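Local coordinates for alanine racemase (Oenococcus oeni PSU-1, PDB 3HUR), which belongs to the alanine racemase family, in which a TIM-barrel N-terminal domain is joined to a beta-rich C-terminal domain, at residues Val104-Ser109 / Ser161-Phe166; Val125-Asp130 / Ile136-Ala141; Leu286-Asn291 / Val335-Lys340; Lys300-Val303 / Lys308-Pro311. All blocks are in the same frame, centred on the assembly; numbering follows the deposited sequence.

Interaction 1 of 4, residues Val104-Ser109 / Ser161-Phe166; sequences VITIPS and SVYTHF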
loop_
_atom_site.group_PDB
_atom_site.type_symbol
_atom_site.label_atom_id
_atom_site.label_comp_id
_atom_site.label_asym_id
_atom_site.label_seq_id
_atom_site.Cartn_x
_atom_site.Cartn_y
_atom_site.Cartn_z
ATOM N N VAL A 104 -19.942 -35.357 -7.105
ATOM C CA VAL A 104 -19.662 -35.502 -8.508
ATOM C C VAL A 104 -18.243 -35.080 -8.775
ATOM O O VAL A 104 -17.805 -34.088 -8.251
ATOM C CB VAL A 104 -20.575 -34.596 -9.350
ATOM C CG1 VAL A 104 -20.188 -34.669 -10.838
ATOM C CG2 VAL A 104 -22.028 -34.940 -9.129
ATOM N N ILE A 105 -17.531 -35.795 -9.635
ATOM C CA ILE A 105 -16.182 -35.398 -10.044
ATOM C C ILE A 105 -16.083 -35.285 -11.574
ATOM O O ILE A 105 -16.934 -35.793 -12.301
ATOM C CB ILE A 105 -15.095 -36.331 -9.481
ATOM C CG1 ILE A 105 -15.128 -37.722 -10.122
ATOM C CG2 ILE A 105 -15.221 -36.452 -7.934
ATOM C CD1 ILE A 105 -13.995 -38.597 -9.634
ATOM N N THR A 106 -15.068 -34.552 -12.035
ATOM C CA THR A 106 -14.819 -34.323 -13.440
ATOM C C THR A 106 -13.947 -35.456 -13.996
ATOM O O THR A 106 -13.051 -35.947 -13.320
ATOM C CB THR A 106 -14.146 -32.953 -13.702
ATOM O OG1 THR A 106 -15.136 -31.932 -13.865
ATOM C CG2 THR A 106 -13.340 -32.983 -14.950
ATOM N N ILE A 107 -14.258 -35.890 -15.216
ATOM C CA ILE A 107 -13.418 -36.825 -15.903
ATOM C C ILE A 107 -12.417 -35.987 -16.672
ATOM O O ILE A 107 -12.801 -35.181 -17.524
ATOM C CB ILE A 107 -14.173 -37.706 -16.899
ATOM C CG1 ILE A 107 -15.304 -38.460 -16.210
ATOM C CG2 ILE A 107 -13.185 -38.683 -17.503
ATOM C CD1 ILE A 107 -16.053 -39.433 -17.108
ATOM N N PRO A 108 -11.133 -36.171 -16.379
ATOM C CA PRO A 108 -10.153 -35.267 -16.919
ATOM C C PRO A 108 -9.549 -35.689 -18.242
ATOM O O PRO A 108 -9.022 -34.832 -18.962
ATOM C CB PRO A 108 -9.069 -35.285 -15.837
ATOM C CG PRO A 108 -9.095 -36.658 -15.365
ATOM C CD PRO A 108 -10.555 -37.010 -15.323
ATOM N N SER A 109 -9.580 -36.999 -18.527
ATOM C CA SER A 109 -8.873 -37.593 -19.677
ATOM C C SER A 109 -9.352 -39.025 -19.939
ATOM O O SER A 109 -9.753 -39.706 -19.000
ATOM C CB SER A 109 -7.350 -37.614 -19.419
ATOM O OG SER A 109 -6.966 -38.811 -18.760
ATOM N N SER A 161 -23.139 -34.913 -16.028
ATOM C CA SER A 161 -23.144 -33.787 -16.970
ATOM C C SER A 161 -22.129 -34.029 -18.055
ATOM O O SER A 161 -21.104 -34.677 -17.814
ATOM C CB SER A 161 -22.787 -32.446 -16.270
ATOM O OG SER A 161 -23.541 -31.337 -16.780
ATOM N N VAL A 162 -22.408 -33.483 -19.236
ATOM C CA VAL A 162 -21.420 -33.315 -20.270
ATOM C C VAL A 162 -21.410 -31.832 -20.480
ATOM O O VAL A 162 -22.469 -31.241 -20.769
ATOM C CB VAL A 162 -21.807 -34.000 -21.599
ATOM C CG1 VAL A 162 -20.734 -33.722 -22.658
ATOM C CG2 VAL A 162 -22.014 -35.481 -21.386
ATOM N N TYR A 163 -20.236 -31.217 -20.332
ATOM C CA TYR A 163 -20.201 -29.781 -20.095
ATOM C C TYR A 163 -18.986 -29.075 -20.674
ATOM O O TYR A 163 -17.952 -29.687 -20.918
ATOM C CB TYR A 163 -20.279 -29.503 -18.577
ATOM C CG TYR A 163 -18.974 -29.687 -17.860
ATOM C CD1 TYR A 163 -18.513 -30.942 -17.564
ATOM C CD2 TYR A 163 -18.171 -28.601 -17.536
ATOM C CE1 TYR A 163 -17.292 -31.140 -16.970
ATOM C CE2 TYR A 163 -16.946 -28.783 -16.901
ATOM C CZ TYR A 163 -16.520 -30.065 -16.607
ATOM O OH TYR A 163 -15.299 -30.290 -15.989
ATOM N N THR A 164 -19.150 -27.763 -20.868
ATOM C CA THR A 164 -18.071 -26.864 -21.283
ATOM C C THR A 164 -18.404 -25.459 -20.795
ATOM O O THR A 164 -19.478 -25.218 -20.257
ATOM C CB THR A 164 -17.997 -26.799 -22.837
ATOM O OG1 THR A 164 -16.740 -26.267 -23.270
ATOM C CG2 THR A 164 -19.135 -25.930 -23.411
ATOM N N HIS A 165 -17.542 -24.496 -21.059
ATOM C CA HIS A 165 -17.985 -23.087 -20.919
ATOM C C HIS A 165 -17.166 -22.232 -21.837
ATOM O O HIS A 165 -16.045 -22.614 -22.223
ATOM C CB HIS A 165 -17.730 -22.560 -19.505
ATOM C CG HIS A 165 -16.273 -22.424 -19.209
ATOM N ND1 HIS A 165 -15.643 -21.205 -19.167
ATOM C CD2 HIS A 165 -15.306 -23.366 -19.081
ATOM C CE1 HIS A 165 -14.348 -21.400 -18.966
ATOM N NE2 HIS A 165 -14.118 -22.703 -18.925
ATOM N N PHE A 166 -17.697 -21.042 -22.070
ATOM C CA PHE A 166 -17.173 -20.095 -23.017
ATOM C C PHE A 166 -16.345 -19.040 -22.294
ATOM O O PHE A 166 -16.851 -18.337 -21.463
ATOM C CB PHE A 166 -18.351 -19.460 -23.792
ATOM C CG PHE A 166 -19.141 -20.481 -24.586
ATOM C CD1 PHE A 166 -18.685 -20.928 -25.829
ATOM C CD2 PHE A 166 -20.284 -21.060 -24.072
ATOM C CE1 PHE A 166 -19.372 -21.929 -26.540
ATOM C CE2 PHE A 166 -20.979 -22.033 -24.793
ATOM C CZ PHE A 166 -20.519 -22.458 -26.034
#
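Thr106 and Tyr163 meet through their hydroxyls, OG1 of Thr106 lying 2.7 Å from OH of Tyr163. The two hydroxyls share a hydrogen bond. The two side chains cross at about a right angle: the tyrosine CB points toward the threonine strand and its ring carries OH across the gap, whereas the threonine branch lies transverse to that line. OG1 approaches the ring obliquely, 3.6 Å from CZ of Tyr163. The threonine methyl also touches the phenol oxygen, CG2 lying 3.5 Å from OH of Tyr163. For Tyr163, a chi1 of 79° places CG between the backbone N and the carbonyl carbon, and from there the ring extends across the sheet. The contact is therefore a bridge between side chains, consistent with backbones whose closest CA atoms, those of Thr106 and Ser161, are 9.1 Å apart. Trp85 adds a second polar partner, its NE1 making a weak hydrogen bond with Thr106 OG1, while its ring meets that of Tyr163 edge-to-face. In the parallel sheet of the TIM-barrel domain, strand 123-128 runs between strands 103-107 and 157-163; the Tyr163 side chain packs on its Ala128 on the way to Thr106, and also touches Ser202 of strand 201-202, the neighbour on the other flank of strand 157-163.

Interaction 2 of 4, residues Val125-Asp130 / Ile136-Ala141; sequences VSLAID and IGFDKA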
loop_
_atom_site.group_PDB
_atom_site.type_symbol
_atom_site.label_atom_id
_atom_site.label_comp_id
_atom_site.label_asym_id
_atom_site.label_seq_id
_atom_site.Cartn_x
_atom_site.Cartn_y
_atom_site.Cartn_z
ATOM N N VAL A 125 -19.956 -38.745 -12.370
ATOM C CA VAL A 125 -18.853 -38.220 -13.138
ATOM C C VAL A 125 -19.372 -37.221 -14.133
ATOM O O VAL A 125 -20.528 -37.293 -14.509
ATOM C CB VAL A 125 -18.085 -39.337 -13.879
ATOM C CG1 VAL A 125 -17.422 -40.296 -12.873
ATOM C CG2 VAL A 125 -18.997 -40.076 -14.854
ATOM N N SER A 126 -18.528 -36.280 -14.529
ATOM C CA SER A 126 -18.877 -35.266 -15.494
ATOM C C SER A 126 -17.836 -35.264 -16.563
ATOM O O SER A 126 -16.658 -35.338 -16.294
ATOM C CB SER A 126 -18.890 -33.856 -14.888
ATOM O OG SER A 126 -20.089 -33.626 -14.195
ATOM N N LEU A 127 -18.276 -35.088 -17.785
ATOM C CA LEU A 127 -17.402 -35.207 -18.906
ATOM C C LEU A 127 -17.215 -33.813 -19.451
ATOM O O LEU A 127 -18.173 -33.130 -19.831
ATOM C CB LEU A 127 -18.081 -36.112 -19.908
ATOM C CG LEU A 127 -17.275 -36.649 -21.061
ATOM C CD1 LEU A 127 -16.211 -37.593 -20.561
ATOM C CD2 LEU A 127 -18.305 -37.370 -21.919
ATOM N N ALA A 128 -15.972 -33.371 -19.446
ATOM C CA ALA A 128 -15.663 -31.995 -19.751
ATOM C C ALA A 128 -15.219 -31.941 -21.184
ATOM O O ALA A 128 -14.325 -32.676 -21.580
ATOM C CB ALA A 128 -14.561 -31.486 -18.836
ATOM N N ILE A 129 -15.840 -31.065 -21.953
ATOM C CA ILE A 129 -15.464 -30.889 -23.319
ATOM C C ILE A 129 -14.536 -29.697 -23.493
ATOM O O ILE A 129 -14.946 -28.562 -23.396
ATOM C CB ILE A 129 -16.717 -30.702 -24.225
ATOM C CG1 ILE A 129 -17.746 -31.823 -23.977
ATOM C CG2 ILE A 129 -16.294 -30.634 -25.671
ATOM C CD1 ILE A 129 -17.167 -33.190 -23.948
ATOM N N ASP A 130 -13.279 -29.974 -23.772
ATOM C CA ASP A 130 -12.330 -28.924 -24.107
ATOM C C ASP A 130 -12.683 -28.325 -25.451
ATOM O O ASP A 130 -12.265 -28.825 -26.487
ATOM C CB ASP A 130 -10.900 -29.484 -24.152
ATOM C CG ASP A 130 -9.823 -28.403 -24.458
ATOM O OD1 ASP A 130 -10.134 -27.186 -24.546
ATOM O OD2 ASP A 130 -8.638 -28.784 -24.617
ATOM N N ILE A 136 -8.243 -29.263 -19.364
ATOM C CA ILE A 136 -8.994 -30.279 -18.671
ATOM C C ILE A 136 -9.979 -30.915 -19.654
ATOM O O ILE A 136 -10.718 -30.209 -20.376
ATOM C CB ILE A 136 -9.792 -29.697 -17.460
ATOM C CG1 ILE A 136 -8.969 -28.666 -16.648
ATOM C CG2 ILE A 136 -10.245 -30.828 -16.555
ATOM C CD1 ILE A 136 -9.779 -27.960 -15.428
ATOM N N GLY A 137 -9.982 -32.246 -19.701
ATOM C CA GLY A 137 -10.990 -32.973 -20.488
ATOM C C GLY A 137 -10.695 -33.204 -21.965
ATOM O O GLY A 137 -9.546 -33.186 -22.399
ATOM N N PHE A 138 -11.758 -33.395 -22.735
ATOM C CA PHE A 138 -11.688 -34.059 -24.028
ATOM C C PHE A 138 -11.812 -33.117 -25.207
ATOM O O PHE A 138 -12.803 -32.404 -25.301
ATOM C CB PHE A 138 -12.837 -35.042 -24.120
ATOM C CG PHE A 138 -12.776 -36.151 -23.111
ATOM C CD1 PHE A 138 -12.401 -37.430 -23.494
ATOM C CD2 PHE A 138 -13.119 -35.921 -21.783
ATOM C CE1 PHE A 138 -12.350 -38.462 -22.561
ATOM C CE2 PHE A 138 -13.080 -36.926 -20.851
ATOM C CZ PHE A 138 -12.693 -38.205 -21.230
ATOM N N ASP A 139 -10.834 -33.145 -26.118
ATOM C CA ASP A 139 -10.848 -32.288 -27.327
ATOM C C ASP A 139 -10.896 -33.048 -28.679
ATOM O O ASP A 139 -10.728 -32.446 -29.755
ATOM C CB ASP A 139 -9.648 -31.318 -27.327
ATOM C CG ASP A 139 -8.303 -32.023 -27.412
ATOM O OD1 ASP A 139 -8.255 -33.269 -27.477
ATOM O OD2 ASP A 139 -7.276 -31.315 -27.416
ATOM N N LYS A 140 -11.146 -34.352 -28.621
ATOM C CA LYS A 140 -11.183 -35.191 -29.819
ATOM C C LYS A 140 -12.461 -36.019 -29.857
ATOM O O LYS A 140 -12.869 -36.596 -28.856
ATOM C CB LYS A 140 -9.952 -36.091 -29.856
ATOM C CG LYS A 140 -8.657 -35.321 -30.149
ATOM C CD LYS A 140 -7.432 -36.229 -29.985
ATOM C CE LYS A 140 -6.116 -35.431 -29.924
ATOM N NZ LYS A 140 -4.991 -36.310 -29.491
ATOM N N ALA A 141 -13.097 -36.059 -31.017
ATOM C CA ALA A 141 -14.409 -36.678 -31.159
ATOM C C ALA A 141 -14.355 -38.180 -30.919
ATOM O O ALA A 141 -15.284 -38.744 -30.353
ATOM C CB ALA A 141 -14.993 -36.370 -32.544
#
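Leu127 turns CD1 to the Phe138 ring, where the modelled 3.2 Å to CE2 of Phe138 is doubtfully short. The leucine runs roughly perpendicular to the phenylalanine side chain and the methyl comes in obliquely. Both also pack on Ile107 of strand 103-107, in a buried setting. The tight part rests on the backbones beside them, which join in a single bridge: Phe138 N donates to Ala128 O (2.9 Å, nearly straight at 170°), and Phe138 O accepts from Asp130 N (2.9 Å), a more bent bond whose donor stands above the carbonyl plane. Ala128 O also lies in the plane of the Phe138 ring at its edge, 3.5 Å from CD2. Gly137, which has no side chain, brings its CA within 3.5 Å of the same oxygen in a CA-H...O contact. This is a strand-to-helix loop of the TIM barrel: past strand 123-128 the chain doubles back to bridge Ile129, just beyond the strand's end, and then enters helix 141-153. The far end is looser and faces solvent. There the Asp130 and Asp139 side chains run side by side in the same direction, carboxylate planes 12° apart, with OD2 of Asp130 4.0 Å from OD2 of Asp139. Such like charges would be expected to repel mildly, but Asp139 is exposed to water and Asp130 has a separate partner, its OD1 accepting from Gly132 N.

Interaction 3 of 4, residues Leu286-Asn291 / Val335-Lys340; sequences LPFGYN and VTLIGK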
loop_
_atom_site.group_PDB
_atom_site.type_symbol
_atom_site.label_atom_id
_atom_site.label_comp_id
_atom_site.label_asym_id
_atom_site.label_seq_id
_atom_site.Cartn_x
_atom_site.Cartn_y
_atom_site.Cartn_z
ATOM N N LEU A 286 -18.770 7.865 12.870
ATOM C CA LEU A 286 -18.896 6.466 12.489
ATOM C C LEU A 286 -17.525 5.841 12.688
ATOM O O LEU A 286 -16.514 6.470 12.405
ATOM C CB LEU A 286 -19.357 6.341 11.019
ATOM C CG LEU A 286 -20.571 7.176 10.600
ATOM C CD1 LEU A 286 -20.910 6.920 9.153
ATOM C CD2 LEU A 286 -21.810 6.940 11.459
ATOM N N PRO A 287 -17.475 4.609 13.177
ATOM C CA PRO A 287 -16.189 4.091 13.552
ATOM C C PRO A 287 -15.475 3.404 12.390
ATOM O O PRO A 287 -15.056 2.257 12.503
ATOM C CB PRO A 287 -16.540 3.133 14.671
ATOM C CG PRO A 287 -17.859 2.546 14.216
ATOM C CD PRO A 287 -18.563 3.718 13.607
ATOM N N PHE A 288 -15.335 4.111 11.276
ATOM C CA PHE A 288 -14.377 3.731 10.276
ATOM C C PHE A 288 -13.628 4.912 9.710
ATOM O O PHE A 288 -14.086 6.039 9.721
ATOM C CB PHE A 288 -15.065 2.967 9.151
ATOM C CG PHE A 288 -16.209 3.696 8.535
ATOM C CD1 PHE A 288 -16.001 4.563 7.506
ATOM C CD2 PHE A 288 -17.494 3.507 8.999
ATOM C CE1 PHE A 288 -17.048 5.233 6.934
ATOM C CE2 PHE A 288 -18.567 4.160 8.408
ATOM C CZ PHE A 288 -18.330 5.031 7.380
ATOM N N GLY A 289 -12.466 4.610 9.152
ATOM C CA GLY A 289 -11.686 5.598 8.425
ATOM C C GLY A 289 -10.612 4.951 7.610
ATOM O O GLY A 289 -10.726 3.795 7.232
ATOM N N TYR A 290 -9.517 5.663 7.392
ATOM C CA TYR A 290 -8.520 5.203 6.432
ATOM C C TYR A 290 -7.760 3.976 6.845
ATOM O O TYR A 290 -6.984 3.499 6.049
ATOM C CB TYR A 290 -7.539 6.326 6.076
ATOM C CG TYR A 290 -8.203 7.441 5.305
ATOM C CD1 TYR A 290 -8.626 7.250 3.995
ATOM C CD2 TYR A 290 -8.394 8.695 5.878
ATOM C CE1 TYR A 290 -9.251 8.280 3.290
ATOM C CE2 TYR A 290 -9.009 9.724 5.179
ATOM C CZ TYR A 290 -9.436 9.522 3.896
ATOM O OH TYR A 290 -10.037 10.580 3.216
ATOM N N ASN A 291 -7.920 3.509 8.088
ATOM C CA ASN A 291 -7.378 2.210 8.513
ATOM C C ASN A 291 -8.013 1.106 7.729
ATOM O O ASN A 291 -7.475 0.006 7.712
ATOM C CB ASN A 291 -7.756 1.873 9.952
ATOM C CG ASN A 291 -6.658 2.107 10.917
ATOM O OD1 ASN A 291 -5.510 2.299 10.515
ATOM N ND2 ASN A 291 -6.993 2.088 12.228
ATOM N N VAL A 335 -25.617 2.113 9.575
ATOM C CA VAL A 335 -25.187 2.934 8.453
ATOM C C VAL A 335 -24.730 2.030 7.315
ATOM O O VAL A 335 -24.133 0.982 7.548
ATOM C CB VAL A 335 -24.040 3.816 8.859
ATOM C CG1 VAL A 335 -23.542 4.575 7.694
ATOM C CG2 VAL A 335 -24.476 4.761 10.003
ATOM N N THR A 336 -25.062 2.405 6.085
ATOM C CA THR A 336 -24.682 1.617 4.915
ATOM C C THR A 336 -23.799 2.464 4.002
ATOM O O THR A 336 -24.098 3.609 3.709
ATOM C CB THR A 336 -25.893 1.095 4.130
ATOM O OG1 THR A 336 -26.704 0.304 4.994
ATOM C CG2 THR A 336 -25.447 0.219 2.976
ATOM N N LEU A 337 -22.689 1.884 3.583
ATOM C CA LEU A 337 -21.761 2.566 2.731
ATOM C C LEU A 337 -22.215 2.436 1.295
ATOM O O LEU A 337 -22.917 1.495 0.959
ATOM C CB LEU A 337 -20.358 1.999 2.953
ATOM C CG LEU A 337 -19.762 2.816 4.102
ATOM C CD1 LEU A 337 -19.520 1.993 5.306
ATOM C CD2 LEU A 337 -18.521 3.586 3.615
ATOM N N ILE A 338 -21.833 3.420 0.475
ATOM C CA ILE A 338 -22.158 3.453 -0.936
ATOM C C ILE A 338 -20.890 3.321 -1.744
ATOM O O ILE A 338 -19.927 4.050 -1.524
ATOM C CB ILE A 338 -22.807 4.788 -1.366
ATOM C CG1 ILE A 338 -24.031 5.122 -0.486
ATOM C CG2 ILE A 338 -23.155 4.738 -2.889
ATOM C CD1 ILE A 338 -24.569 6.558 -0.736
ATOM N N GLY A 339 -20.903 2.394 -2.692
ATOM C CA GLY A 339 -19.739 2.123 -3.538
ATOM C C GLY A 339 -19.619 3.081 -4.718
ATOM O O GLY A 339 -20.621 3.452 -5.350
ATOM N N LYS A 340 -18.381 3.476 -5.011
ATOM C CA LYS A 340 -18.036 4.185 -6.237
ATOM C C LYS A 340 -18.692 3.538 -7.462
ATOM O O LYS A 340 -19.152 4.242 -8.363
ATOM C CB LYS A 340 -16.513 4.199 -6.410
ATOM C CG LYS A 340 -15.755 5.112 -5.421
ATOM C CD LYS A 340 -14.264 5.152 -5.749
ATOM C CE LYS A 340 -13.517 6.195 -4.889
ATOM N NZ LYS A 340 -12.043 5.886 -4.768
#
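Leu286 and Val335 open a buried apolar contact in the beta-rich C-terminal domain, between the end of strand 281-286 with its following loop and strand 334-339; both strands pair antiparallel with strand 251-263. The separation of the CA atoms of Leu286 and Val335, 8.3 Å, shows that the two segments meet through side chains and not as paired neighbours. In the aliphatic contact Leu286 and Val335 reach toward each other tip to tip, methyl matched to methyl: CD2 of Leu286 is 3.7 Å from CG2 of Val335, and CD1 of Leu286 is 3.8 Å from CG1 of Val335. The valine has CG1 anti to its backbone N (chi1 176°), which leaves both methyls turned to the leucine fork. Val335 packs additionally on Val303 and Ile305 of the adjoining strand. Polar interactions stay within the loop or lead away from the contact. Pro287 is the centre of an inverse gamma turn, closed by a weak bond from Phe288 N to Leu286 O (2.9 Å), and this tight bend comes between the two residues that face strand 334-339. At the loop's end, Asn291 ND2 bonds Glu350 OE2 of the second subunit. On the aromatic side, Trp294 meets both Phe288 and Leu337. Between those two the interaction is CH-pi: CD1 of Leu337 stands over one face of the Phe288 ring, 4.2 Å from its centroid and 27° off the normal.

Interaction 4 of 4, residues Lys300-Val303 / Lys308-Pro311; sequences KSSV and KRMP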
loop_
_atom_site.group_PDB
_atom_site.type_symbol
_atom_site.label_atom_id
_atom_site.label_comp_id
_atom_site.label_asym_id
_atom_site.label_seq_id
_atom_site.Cartn_x
_atom_site.Cartn_y
_atom_site.Cartn_z
ATOM N N LYS A 300 -16.912 8.862 -0.776
ATOM C CA LYS A 300 -16.748 9.471 0.515
ATOM C C LYS A 300 -17.491 10.811 0.661
ATOM O O LYS A 300 -17.094 11.670 1.453
ATOM C CB LYS A 300 -15.252 9.561 0.816
ATOM C CG LYS A 300 -14.731 8.205 1.292
ATOM C CD LYS A 300 -13.220 8.080 1.222
ATOM C CE LYS A 300 -12.709 7.859 -0.204
ATOM N NZ LYS A 300 -12.443 6.446 -0.489
ATOM N N SER A 301 -18.609 10.953 -0.044
ATOM C CA SER A 301 -19.507 12.106 0.137
ATOM C C SER A 301 -20.843 11.785 0.798
ATOM O O SER A 301 -21.537 12.697 1.271
ATOM C CB SER A 301 -19.777 12.779 -1.210
ATOM O OG SER A 301 -20.013 11.827 -2.228
ATOM N N SER A 302 -21.216 10.511 0.867
ATOM C CA SER A 302 -22.522 10.150 1.411
ATOM C C SER A 302 -22.608 8.762 1.997
ATOM O O SER A 302 -21.896 7.866 1.580
ATOM C CB SER A 302 -23.553 10.229 0.299
ATOM O OG SER A 302 -24.094 11.512 0.286
ATOM N N VAL A 303 -23.523 8.579 2.936
ATOM C CA VAL A 303 -23.826 7.240 3.429
ATOM C C VAL A 303 -25.333 7.136 3.503
ATOM O O VAL A 303 -26.022 8.158 3.403
ATOM C CB VAL A 303 -23.185 6.999 4.808
ATOM C CG1 VAL A 303 -21.673 7.089 4.720
ATOM C CG2 VAL A 303 -23.695 8.009 5.814
ATOM N N LYS A 308 -32.316 6.907 3.885
ATOM C CA LYS A 308 -31.956 8.199 3.332
ATOM C C LYS A 308 -30.442 8.389 3.267
ATOM O O LYS A 308 -29.644 7.765 3.972
ATOM C CB LYS A 308 -32.591 9.362 4.128
ATOM C CG LYS A 308 -33.914 9.011 4.862
ATOM C CD LYS A 308 -34.882 10.224 4.994
ATOM C CE LYS A 308 -36.290 9.808 5.524
ATOM N NZ LYS A 308 -36.375 9.828 7.035
ATOM N N ARG A 309 -30.082 9.361 2.469
ATOM C CA ARG A 309 -28.745 9.566 2.069
ATOM C C ARG A 309 -28.211 10.873 2.707
ATOM O O ARG A 309 -28.474 11.956 2.202
ATOM C CB ARG A 309 -28.828 9.643 0.564
ATOM C CG ARG A 309 -27.570 9.365 -0.147
ATOM C CD ARG A 309 -27.822 9.146 -1.667
ATOM N NE ARG A 309 -26.624 9.532 -2.425
ATOM C CZ ARG A 309 -26.187 10.794 -2.606
ATOM N NH1 ARG A 309 -26.860 11.847 -2.123
ATOM N NH2 ARG A 309 -25.059 11.016 -3.296
ATOM N N MET A 310 -27.482 10.763 3.829
ATOM C CA MET A 310 -26.946 11.945 4.550
ATOM C C MET A 310 -25.458 12.160 4.211
ATOM O O MET A 310 -24.767 11.197 3.868
ATOM C CB MET A 310 -27.193 11.817 6.059
ATOM C CG MET A 310 -28.688 11.846 6.411
ATOM S SD MET A 310 -29.076 11.063 7.942
ATOM C CE MET A 310 -30.666 10.270 7.670
ATOM N N PRO A 311 -24.968 13.419 4.268
ATOM C CA PRO A 311 -23.657 13.713 3.723
ATOM C C PRO A 311 -22.497 13.546 4.705
ATOM O O PRO A 311 -22.656 13.721 5.904
ATOM C CB PRO A 311 -23.795 15.173 3.315
ATOM C CG PRO A 311 -24.635 15.729 4.370
ATOM C CD PRO A 311 -25.639 14.656 4.702
#
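Ser302 sets its hydroxyl over one face of the Arg309 guanidinium, OG lying 3.5 Å above the plane, displaced toward the rim, and 3.6 Å from CZ of Arg309. This is packing against a flat cation, since the serine OG donates instead, weakly, to the carbonyl O of Ser301 (3.0 Å) within its own segment. A chi1 of -91° swings that OG back toward the preceding carbonyl. Arg309 rises from the strand at a steep angle on the Ser302 side, CG anti to the backbone N (chi1 -159°) and the chain extended from CG to NE, which carries the guanidinium to the serine. On the other face of the sheet are Val303 and Met310. Val303 CG2, between its backbone N and carbonyl carbon, comes 3.9 Å from Met310 O, while the end of the Met310 side chain leads away from Val303, and the side chain packs on Asp326 and Tyr329. The backbones form an antiparallel beta hairpin. Val303 and Met310 are its hydrogen-bonded pair: Val303 N to Met310 O is 3.0 Å and nearly straight (169°), and the return bond, Met310 N to Val303 O, is weak. Ser302 and Pro311 form the adjoining non-hydrogen-bonded pair. Strand 334-339 lies along the other side of strand 302-305, and its Ile338 touches both Ser302 and Arg309; strand 321-324 bonds through Lys324 to the backbone of Pro311, and its Val323 packs on Val303 and Met310, on the face those two share.

How the interactions relate
The four contacts form two groups, one in each domain. Interactions 1 and 2 are 6 Å apart between centres and share the barrel sheet: segment 125-130 of interaction 2 is bonded to both segments of interaction 1, with probable hydrogen bonds Ile107 N to Ser126 O and Ile129 N to Tyr163 O, both 2.7 Å. Interactions 3 and 4 lie 10 Å apart between centres on adjacent strands 302-305 and 334-339, and there CB of Val303 packs 3.8 Å from CG1 of Val335. The groups sit on opposite sides of the chain's centre; their closest approach, between interactions 1 and 3, is about 26 Å between nearest atoms.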